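Alpha-L-rhamnosidase (Streptomyces avermitilis, PDB 3W5M) hydrolyses terminal non-reducing alpha-L-rhamnose residues, releasing L-rhamnose from citrus flavonoids such as naringin and from the arabinogalactan-protein gum arabic. Local coordinates at residues 748-753 with 878-883; 849-854 with 893-898; 872-877 with 920-925. One frame throughout, in Å; residues are numbered along the deposited sequence.

Contact 1 (748-753 with 878-883); sequences LNVSDE and TFPSWG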
loop_
_atom_site.group_PDB
_atom_site.type_symbol
_atom_site.label_atom_id
_atom_site.label_comp_id
_atom_site.label_asym_id
_atom_site.label_seq_id
_atom_site.Cartn_x
_atom_site.Cartn_y
_atom_site.Cartn_z
ATOM N N LEU A 748 5.670 20.323 -5.514
ATOM C CA LEU A 748 6.815 20.398 -4.593
ATOM C C LEU A 748 8.168 20.667 -5.284
ATOM O O LEU A 748 9.216 20.236 -4.823
ATOM C CB LEU A 748 6.850 19.167 -3.636
ATOM C CG LEU A 748 5.614 19.074 -2.742
ATOM C CD1 LEU A 748 5.595 17.753 -1.970
ATOM C CD2 LEU A 748 5.573 20.253 -1.778
ATOM N N ASN A 749 8.134 21.390 -6.402
ATOM C CA ASN A 749 9.353 21.991 -6.961
ATOM C C ASN A 749 10.005 22.946 -5.935
ATOM O O ASN A 749 9.317 23.426 -5.026
ATOM C CB ASN A 749 9.003 22.751 -8.251
ATOM C CG ASN A 749 8.042 23.902 -8.014
ATOM O OD1 ASN A 749 8.428 24.942 -7.468
ATOM N ND2 ASN A 749 6.786 23.734 -8.432
ATOM N N VAL A 750 11.294 23.246 -6.108
ATOM C CA VAL A 750 12.024 24.178 -5.223
ATOM C C VAL A 750 11.977 25.594 -5.805
ATOM O O VAL A 750 12.897 25.998 -6.522
ATOM C CB VAL A 750 13.510 23.776 -5.034
ATOM C CG1 VAL A 750 14.113 24.495 -3.821
ATOM C CG2 VAL A 750 13.668 22.271 -4.877
ATOM N N SER A 751 10.904 26.317 -5.474
ATOM C CA SER A 751 10.667 27.691 -5.942
ATOM C C SER A 751 11.018 27.897 -7.421
ATOM O O SER A 751 11.818 28.773 -7.780
ATOM C CB SER A 751 11.391 28.715 -5.057
ATOM O OG SER A 751 11.038 30.035 -5.441
ATOM N N ASP A 752 10.413 27.075 -8.275
ATOM C CA ASP A 752 10.648 27.115 -9.718
ATOM C C ASP A 752 9.372 26.529 -10.314
ATOM O O ASP A 752 9.371 25.386 -10.781
ATOM C CB ASP A 752 11.880 26.262 -10.062
ATOM C CG ASP A 752 12.522 26.617 -11.416
ATOM O OD1 ASP A 752 12.319 27.741 -11.921
ATOM O OD2 ASP A 752 13.272 25.763 -11.964
ATOM N N GLU A 753 8.288 27.306 -10.255
ATOM C CA GLU A 753 6.949 26.837 -10.610
ATOM C C GLU A 753 6.626 26.878 -12.113
ATOM O O GLU A 753 6.443 27.946 -12.690
ATOM C CB GLU A 753 5.888 27.615 -9.820
ATOM C CG GLU A 753 4.439 27.227 -10.126
ATOM C CD GLU A 753 3.948 26.006 -9.342
ATOM O OE1 GLU A 753 4.616 25.599 -8.356
ATOM O OE2 GLU A 753 2.885 25.449 -9.712
ATOM N N THR A 878 24.648 19.196 -0.732
ATOM C CA THR A 878 23.996 20.334 -0.103
ATOM C C THR A 878 22.583 20.458 -0.632
ATOM O O THR A 878 22.273 19.908 -1.681
ATOM C CB THR A 878 24.793 21.649 -0.320
ATOM O OG1 THR A 878 24.977 21.851 -1.725
ATOM C CG2 THR A 878 26.158 21.563 0.363
ATOM N N PHE A 879 21.720 21.168 0.094
ATOM C CA PHE A 879 20.287 21.303 -0.279
ATOM C C PHE A 879 20.009 22.205 -1.508
ATOM O O PHE A 879 20.663 23.238 -1.654
ATOM C CB PHE A 879 19.474 21.819 0.921
ATOM C CG PHE A 879 18.082 22.273 0.565
ATOM C CD1 PHE A 879 17.838 23.586 0.160
ATOM C CD2 PHE A 879 17.010 21.384 0.610
ATOM C CE1 PHE A 879 16.559 23.997 -0.209
ATOM C CE2 PHE A 879 15.734 21.793 0.237
ATOM C CZ PHE A 879 15.504 23.095 -0.167
ATOM N N PRO A 880 19.027 21.836 -2.388
ATOM C CA PRO A 880 18.277 20.556 -2.491
ATOM C C PRO A 880 19.032 19.493 -3.283
ATOM O O PRO A 880 19.748 19.812 -4.251
ATOM C CB PRO A 880 16.997 20.962 -3.225
ATOM C CG PRO A 880 17.406 22.130 -4.059
ATOM C CD PRO A 880 18.390 22.886 -3.214
ATOM N N SER A 881 18.898 18.241 -2.859
ATOM C CA SER A 881 19.620 17.130 -3.475
ATOM C C SER A 881 19.123 15.806 -2.883
ATOM O O SER A 881 18.297 15.815 -1.972
ATOM C CB SER A 881 21.133 17.278 -3.299
ATOM O OG SER A 881 21.547 17.164 -1.939
ATOM N N TRP A 882 19.588 14.690 -3.440
ATOM C CA TRP A 882 19.378 13.382 -2.846
ATOM C C TRP A 882 20.339 13.185 -1.668
ATOM O O TRP A 882 20.029 12.467 -0.708
ATOM C CB TRP A 882 19.520 12.260 -3.905
ATOM C CG TRP A 882 18.442 12.353 -4.978
ATOM C CD1 TRP A 882 17.125 12.004 -4.851
ATOM C CD2 TRP A 882 18.589 12.854 -6.319
ATOM N NE1 TRP A 882 16.444 12.268 -6.019
ATOM C CE2 TRP A 882 17.315 12.793 -6.933
ATOM C CE3 TRP A 882 19.670 13.356 -7.056
ATOM C CZ2 TRP A 882 17.090 13.214 -8.261
ATOM C CZ3 TRP A 882 19.447 13.770 -8.366
ATOM C CH2 TRP A 882 18.170 13.695 -8.952
ATOM N N GLY A 883 21.510 13.821 -1.747
ATOM C CA GLY A 883 22.539 13.673 -0.740
ATOM C C GLY A 883 22.158 14.387 0.554
ATOM O O GLY A 883 22.478 13.917 1.645
#
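V750 meets the ring of P880 and the far end of F879, and these apolar touches are the whole of the direct contact between loops 748-753 and 878-883. Both loops join helices of the (alpha/alpha)6 catalytic domain, 713-732 to 756-777 and 867-875 to 883-887. CG2 of V750 lies 3.8 Å from CG of P880, with CB of the same ring almost as near. The second branch, CG1, stands anti to the backbone N (chi1 -163°), which carries it between CG of P880 (4.1 Å) and CZ of F879 (4.2 Å), at a slant to the phenyl ring. The proline follows F879 through a cis peptide bond, and its CD rests on one face of that ring, near the rim. V750 also touches W897.

Hydrogen bonds shape each loop. OD1 of N749 accepts from D752 N at 3.0 Å, nearly straight at the hydrogen (171°), though the donor stands above the carbonyl plane; this Asx motif closes the turn that carries V750. ND2 bonds to E753 OE1 at 2.9 Å: OE1 lies in the plane of the amide, while ND2 approaches from above the carboxylate plane. ND2 also bonds to D746 O, so the rotation of the amide is fixed. In the second loop S881 OG bonds to T878 O at 2.9 Å and caps Y884 N, at the turn leading into helix 883-887.

No hydrogen bond passes between the loops, and only 100 Å² is buried. The chemistry implies a small, non-directional apolar touch between two separately shaped loops.

Contact 2 (849-854 with 893-898); sequences TGFLGT and MWERWD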
loop_
_atom_site.group_PDB
_atom_site.type_symbol
_atom_site.label_atom_id
_atom_site.label_comp_id
_atom_site.label_asym_id
_atom_site.label_seq_id
_atom_site.Cartn_x
_atom_site.Cartn_y
_atom_site.Cartn_z
ATOM N N THR A 849 13.590 20.832 -9.639
ATOM C CA THR A 849 12.392 20.144 -10.134
ATOM C C THR A 849 11.535 19.543 -9.010
ATOM O O THR A 849 12.090 19.084 -8.004
ATOM C CB THR A 849 12.808 18.999 -11.082
ATOM O OG1 THR A 849 13.843 18.219 -10.468
ATOM C CG2 THR A 849 13.394 19.591 -12.364
ATOM N N GLY A 850 10.224 19.500 -9.227
ATOM C CA GLY A 850 9.260 18.760 -8.362
ATOM C C GLY A 850 8.969 17.319 -8.818
ATOM O O GLY A 850 9.808 16.689 -9.465
ATOM N N PHE A 851 7.774 16.816 -8.480
ATOM C CA PHE A 851 7.384 15.424 -8.761
ATOM C C PHE A 851 7.460 14.995 -10.207
ATOM O O PHE A 851 7.897 13.881 -10.485
ATOM C CB PHE A 851 5.963 15.128 -8.244
ATOM C CG PHE A 851 5.924 14.763 -6.777
ATOM C CD1 PHE A 851 6.883 15.259 -5.889
ATOM C CD2 PHE A 851 4.942 13.923 -6.292
ATOM C CE1 PHE A 851 6.866 14.923 -4.535
ATOM C CE2 PHE A 851 4.905 13.581 -4.936
ATOM C CZ PHE A 851 5.866 14.088 -4.056
ATOM N N LEU A 852 7.047 15.878 -11.111
ATOM C CA LEU A 852 6.927 15.540 -12.532
ATOM C C LEU A 852 8.227 15.728 -13.315
ATOM O O LEU A 852 8.540 14.932 -14.210
ATOM C CB LEU A 852 5.812 16.353 -13.163
ATOM C CG LEU A 852 4.384 16.092 -12.722
ATOM C CD1 LEU A 852 3.482 17.000 -13.546
ATOM C CD2 LEU A 852 4.028 14.624 -12.926
ATOM N N GLY A 853 8.974 16.773 -12.967
ATOM C CA GLY A 853 10.303 17.009 -13.532
ATOM C C GLY A 853 11.406 16.087 -13.076
ATOM O O GLY A 853 12.243 15.694 -13.883
ATOM N N THR A 854 11.432 15.727 -11.790
ATOM C CA THR A 854 12.552 14.948 -11.244
ATOM C C THR A 854 12.858 13.596 -11.919
ATOM O O THR A 854 14.015 13.302 -12.156
ATOM C CB THR A 854 12.446 14.788 -9.706
ATOM O OG1 THR A 854 12.492 16.095 -9.117
ATOM C CG2 THR A 854 13.597 13.925 -9.122
ATOM N N MET A 893 12.901 7.834 1.077
ATOM C CA MET A 893 12.820 9.099 0.351
ATOM C C MET A 893 11.756 9.948 0.996
ATOM O O MET A 893 10.668 9.453 1.346
ATOM C CB MET A 893 12.501 8.909 -1.142
ATOM C CG MET A 893 13.348 7.839 -1.811
ATOM S SD MET A 893 15.118 7.996 -1.598
ATOM C CE MET A 893 15.293 9.454 -2.637
ATOM N N TRP A 894 12.047 11.237 1.154
ATOM C CA TRP A 894 11.060 12.152 1.752
ATOM C C TRP A 894 10.093 12.759 0.750
ATOM O O TRP A 894 10.430 12.900 -0.444
ATOM C CB TRP A 894 11.776 13.305 2.477
ATOM C CG TRP A 894 12.744 12.910 3.520
ATOM C CD1 TRP A 894 12.840 11.708 4.175
ATOM C CD2 TRP A 894 13.736 13.768 4.096
ATOM N NE1 TRP A 894 13.863 11.768 5.110
ATOM C CE2 TRP A 894 14.415 13.025 5.083
ATOM C CE3 TRP A 894 14.116 15.098 3.862
ATOM C CZ2 TRP A 894 15.484 13.567 5.833
ATOM C CZ3 TRP A 894 15.168 15.646 4.619
ATOM C CH2 TRP A 894 15.826 14.879 5.594
ATOM N N GLU A 895 8.919 13.162 1.231
ATOM C CA GLU A 895 7.947 13.850 0.411
ATOM C C GLU A 895 8.500 15.160 -0.183
ATOM O O GLU A 895 8.131 15.509 -1.307
ATOM C CB GLU A 895 6.689 14.178 1.202
ATOM C CG GLU A 895 5.509 14.682 0.375
ATOM C CD GLU A 895 4.221 14.795 1.187
ATOM O OE1 GLU A 895 4.312 14.827 2.444
ATOM O OE2 GLU A 895 3.118 14.866 0.575
ATOM N N ARG A 896 9.332 15.877 0.587
ATOM C CA ARG A 896 9.826 17.223 0.187
ATOM C C ARG A 896 11.336 17.223 0.136
ATOM O O ARG A 896 11.984 16.532 0.913
ATOM C CB ARG A 896 9.393 18.282 1.213
ATOM C CG ARG A 896 7.901 18.548 1.294
ATOM C CD ARG A 896 7.597 19.376 2.543
ATOM N NE ARG A 896 6.182 19.647 2.756
ATOM C CZ ARG A 896 5.527 20.690 2.249
ATOM N NH1 ARG A 896 6.151 21.569 1.476
ATOM N NH2 ARG A 896 4.237 20.846 2.495
ATOM N N TRP A 897 11.926 18.045 -0.728
ATOM C CA TRP A 897 13.369 18.192 -0.695
ATOM C C TRP A 897 13.847 18.670 0.698
ATOM O O TRP A 897 14.936 18.305 1.153
ATOM C CB TRP A 897 13.817 19.153 -1.817
ATOM C CG TRP A 897 13.546 18.603 -3.212
ATOM C CD1 TRP A 897 12.631 19.067 -4.120
ATOM C CD2 TRP A 897 14.195 17.480 -3.833
ATOM N NE1 TRP A 897 12.694 18.305 -5.283
ATOM C CE2 TRP A 897 13.656 17.346 -5.136
ATOM C CE3 TRP A 897 15.207 16.598 -3.426
ATOM C CZ2 TRP A 897 14.062 16.329 -6.015
ATOM C CZ3 TRP A 897 15.626 15.597 -4.302
ATOM C CH2 TRP A 897 15.049 15.478 -5.588
ATOM N N ASP A 898 12.992 19.429 1.377
ATOM C CA ASP A 898 13.309 19.993 2.702
ATOM C C ASP A 898 12.398 19.496 3.814
ATOM O O ASP A 898 12.015 20.277 4.672
ATOM C CB ASP A 898 13.191 21.521 2.654
ATOM C CG ASP A 898 11.846 21.982 2.152
ATOM O OD1 ASP A 898 11.089 21.152 1.606
ATOM O OD2 ASP A 898 11.524 23.181 2.298
#
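W897 reaches loop 849-854 with its indole edge, and this is the tight half of the contact. Its CG stands anti to the carbonyl carbon, beside the backbone N (chi1 -65°), bringing the indole to T849 O. NE1 donates to that oxygen at 2.9 Å, nearly along the C=O axis (163°), but the oxygen is tilted from the indole plane and the bond bends to 145° at the hydrogen. T854 OG1 lies in the indole plane, 3.5 Å from CZ2, itself fixed by receiving from T849 OG1 and giving to G850 O.

The looser half is F851 with E895. E895 O meets the phenyl edge in plane, 3.5 Å from CE1, and has no hydrogen-bond partner in the model. E895 is the inferred proton acceptor: OE1 takes a hydrogen bond from S913 N and a salt bridge from R634, and OE2 is hydrogen-bonded to a Tris molecule probably from the crystallisation liquor. R896, on the more open side, directs its CB away from the loop; its NE bonds to M911 O.

In the (alpha/alpha)6 barrel the loop runs into helix 854-863; T849 touches helix 812-820 and F851 helix 641-654, while Y919 stacks on W897.

Contact 3 (872-877 with 920-925); sequences RLLHQR and GSVGEW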
loop_
_atom_site.group_PDB
_atom_site.type_symbol
_atom_site.label_atom_id
_atom_site.label_comp_id
_atom_site.label_asym_id
_atom_site.label_seq_id
_atom_site.Cartn_x
_atom_site.Cartn_y
_atom_site.Cartn_z
ATOM N N ARG A 872 26.938 15.531 -11.397
ATOM C CA ARG A 872 27.130 16.647 -10.472
ATOM C C ARG A 872 25.923 16.748 -9.540
ATOM O O ARG A 872 26.073 16.829 -8.311
ATOM C CB ARG A 872 27.345 17.961 -11.236
ATOM C CG ARG A 872 27.796 19.135 -10.373
ATOM C CD ARG A 872 29.279 19.070 -10.000
ATOM N NE ARG A 872 29.758 20.353 -9.474
ATOM C CZ ARG A 872 30.266 21.335 -10.220
ATOM N NH1 ARG A 872 30.382 21.203 -11.537
ATOM N NH2 ARG A 872 30.667 22.462 -9.648
ATOM N N LEU A 873 24.739 16.719 -10.141
ATOM C CA LEU A 873 23.488 16.659 -9.399
ATOM C C LEU A 873 23.395 15.420 -8.523
ATOM O O LEU A 873 22.952 15.505 -7.375
ATOM C CB LEU A 873 22.289 16.718 -10.341
ATOM C CG LEU A 873 22.163 18.012 -11.129
ATOM C CD1 LEU A 873 20.903 17.953 -11.946
ATOM C CD2 LEU A 873 22.138 19.204 -10.183
ATOM N N LEU A 874 23.824 14.281 -9.057
ATOM C CA LEU A 874 23.707 13.015 -8.337
ATOM C C LEU A 874 24.542 13.005 -7.052
ATOM O O LEU A 874 24.066 12.550 -6.006
ATOM C CB LEU A 874 24.057 11.810 -9.231
ATOM C CG LEU A 874 23.798 10.448 -8.573
ATOM C CD1 LEU A 874 22.308 10.136 -8.535
ATOM C CD2 LEU A 874 24.564 9.345 -9.298
ATOM N N HIS A 875 25.773 13.517 -7.137
ATOM C CA HIS A 875 26.725 13.478 -6.018
ATOM C C HIS A 875 26.611 14.682 -5.086
ATOM O O HIS A 875 27.293 14.736 -4.055
ATOM C CB HIS A 875 28.160 13.398 -6.538
ATOM C CG HIS A 875 28.514 12.076 -7.128
ATOM N ND1 HIS A 875 28.381 10.893 -6.434
ATOM C CD2 HIS A 875 29.008 11.750 -8.343
ATOM C CE1 HIS A 875 28.769 9.891 -7.203
ATOM N NE2 HIS A 875 29.162 10.388 -8.362
ATOM N N GLN A 876 25.763 15.631 -5.464
ATOM C CA GLN A 876 25.516 16.843 -4.684
ATOM C C GLN A 876 25.071 16.498 -3.254
ATOM O O GLN A 876 24.197 15.646 -3.063
ATOM C CB GLN A 876 24.454 17.674 -5.397
ATOM C CG GLN A 876 24.069 18.998 -4.759
ATOM C CD GLN A 876 25.234 19.977 -4.612
ATOM O OE1 GLN A 876 26.013 19.896 -3.652
ATOM N NE2 GLN A 876 25.340 20.925 -5.548
ATOM N N ARG A 877 25.679 17.140 -2.255
ATOM C CA ARG A 877 25.352 16.858 -0.839
ATOM C C ARG A 877 24.592 18.005 -0.155
ATOM O O ARG A 877 23.952 17.826 0.892
ATOM C CB ARG A 877 26.610 16.491 -0.057
ATOM C CG ARG A 877 27.188 15.119 -0.405
ATOM C CD ARG A 877 28.478 14.853 0.356
ATOM N NE ARG A 877 28.286 15.001 1.797
ATOM C CZ ARG A 877 29.262 15.091 2.690
ATOM N NH1 ARG A 877 30.532 15.044 2.304
ATOM N NH2 ARG A 877 28.967 15.238 3.976
ATOM N N GLY A 920 12.536 8.925 -5.306
ATOM C CA GLY A 920 13.299 7.709 -5.602
ATOM C C GLY A 920 13.312 7.340 -7.086
ATOM O O GLY A 920 13.977 6.380 -7.478
ATOM N N SER A 921 12.604 8.117 -7.906
ATOM C CA SER A 921 12.597 7.924 -9.379
ATOM C C SER A 921 13.950 8.138 -10.053
ATOM O O SER A 921 14.129 7.784 -11.223
ATOM C CB SER A 921 11.513 8.767 -10.054
ATOM O OG SER A 921 11.644 10.166 -9.786
ATOM N N VAL A 922 14.907 8.691 -9.307
ATOM C CA VAL A 922 16.309 8.774 -9.732
ATOM C C VAL A 922 16.932 7.386 -9.915
ATOM O O VAL A 922 17.907 7.205 -10.672
ATOM C CB VAL A 922 17.139 9.616 -8.715
ATOM C CG1 VAL A 922 17.274 8.896 -7.375
ATOM C CG2 VAL A 922 18.518 9.930 -9.264
ATOM N N GLY A 923 16.345 6.390 -9.245
ATOM C CA GLY A 923 16.814 5.016 -9.302
ATOM C C GLY A 923 17.004 4.535 -10.725
ATOM O O GLY A 923 18.020 3.952 -11.034
ATOM N N GLU A 924 16.018 4.763 -11.582
ATOM C CA GLU A 924 16.075 4.214 -12.942
ATOM C C GLU A 924 17.260 4.767 -13.720
ATOM O O GLU A 924 17.815 4.063 -14.534
ATOM C CB GLU A 924 14.790 4.465 -13.725
ATOM C CG GLU A 924 14.481 5.920 -14.018
ATOM C CD GLU A 924 13.303 6.092 -14.953
ATOM O OE1 GLU A 924 13.384 5.584 -16.100
ATOM O OE2 GLU A 924 12.299 6.735 -14.551
ATOM N N TRP A 925 17.636 6.020 -13.457
ATOM C CA TRP A 925 18.828 6.593 -14.095
ATOM C C TRP A 925 20.101 5.874 -13.646
ATOM O O TRP A 925 20.968 5.555 -14.455
ATOM C CB TRP A 925 18.920 8.106 -13.872
ATOM C CG TRP A 925 20.106 8.711 -14.611
ATOM C CD1 TRP A 925 20.096 9.269 -15.877
ATOM C CD2 TRP A 925 21.471 8.786 -14.145
ATOM N NE1 TRP A 925 21.379 9.697 -16.210
ATOM C CE2 TRP A 925 22.233 9.408 -15.173
ATOM C CE3 TRP A 925 22.122 8.405 -12.954
ATOM C CZ2 TRP A 925 23.610 9.648 -15.047
ATOM C CZ3 TRP A 925 23.494 8.645 -12.830
ATOM C CH2 TRP A 925 24.220 9.263 -13.872
#
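This is a buried, wholly apolar contact between two helical segments of the (alpha/alpha)6 barrel, the catalytic domain of this family 78 glycoside hydrolase. Residues 872-877 include the last part of helix 867-875 and the chain that follows, and residues 920-925 run into helix 923-929; the contact lies away from the annotated sites. The closest CA pair, L874 and V922, is 8.6 Å apart, so the gap is bridged by side chains.

L874 does the bridging from its side. CG stands anti to the backbone N (chi1 -173°), and the two methyls divide the work: one goes to the valine, the other to the tryptophan. All three of these residues direct their CB toward the opposite segment, and L874 contributes 59 Å² of the 112 Å² buried in total. No hydrogen bond crosses; the indole NE1 of W925 bonds instead to T862 OG1 on helix 854-863.

Further apolar groups extend the packing. L609 of helix 607-622 touches L874, L612 of the same helix touches V922, and I930 also touches L874, while Y871 meets W925 edge-to-face. Beyond the helix, R877 is exposed and its NE forms a salt bridge with D887.

The two touches differ in what they meet. CD1 of L874 lies 3.9 Å from CG2 of V922, the branch placed anti to the valine's N. CD2 of L874 approaches the six-membered ring of W925 obliquely, coming to 3.8 Å from CZ3.

In the fold
All three contacts lie in the six-hairpin catalytic domain, on the same side of the chain's centre, and their segments alternate along the sequence. Contacts 2 and 3 are buried, whereas contact 1 is only partly so. Contact 2 alone has a hydrogen bond between its segments and alone holds an inferred catalytic residue; contacts 1 and 3 are apolar, one between loops and the other between helical segments. Residues 872-877 run directly into 878-883, so contacts 1 and 3 use consecutive pieces of chain. Contacts 1 and 2, centres about 7 Å apart, share a boundary, with V750 CG2 3.5 Å from W897 CD1. W882 leads toward contact 3, its CZ2 lying 3.6 Å from V922 CB.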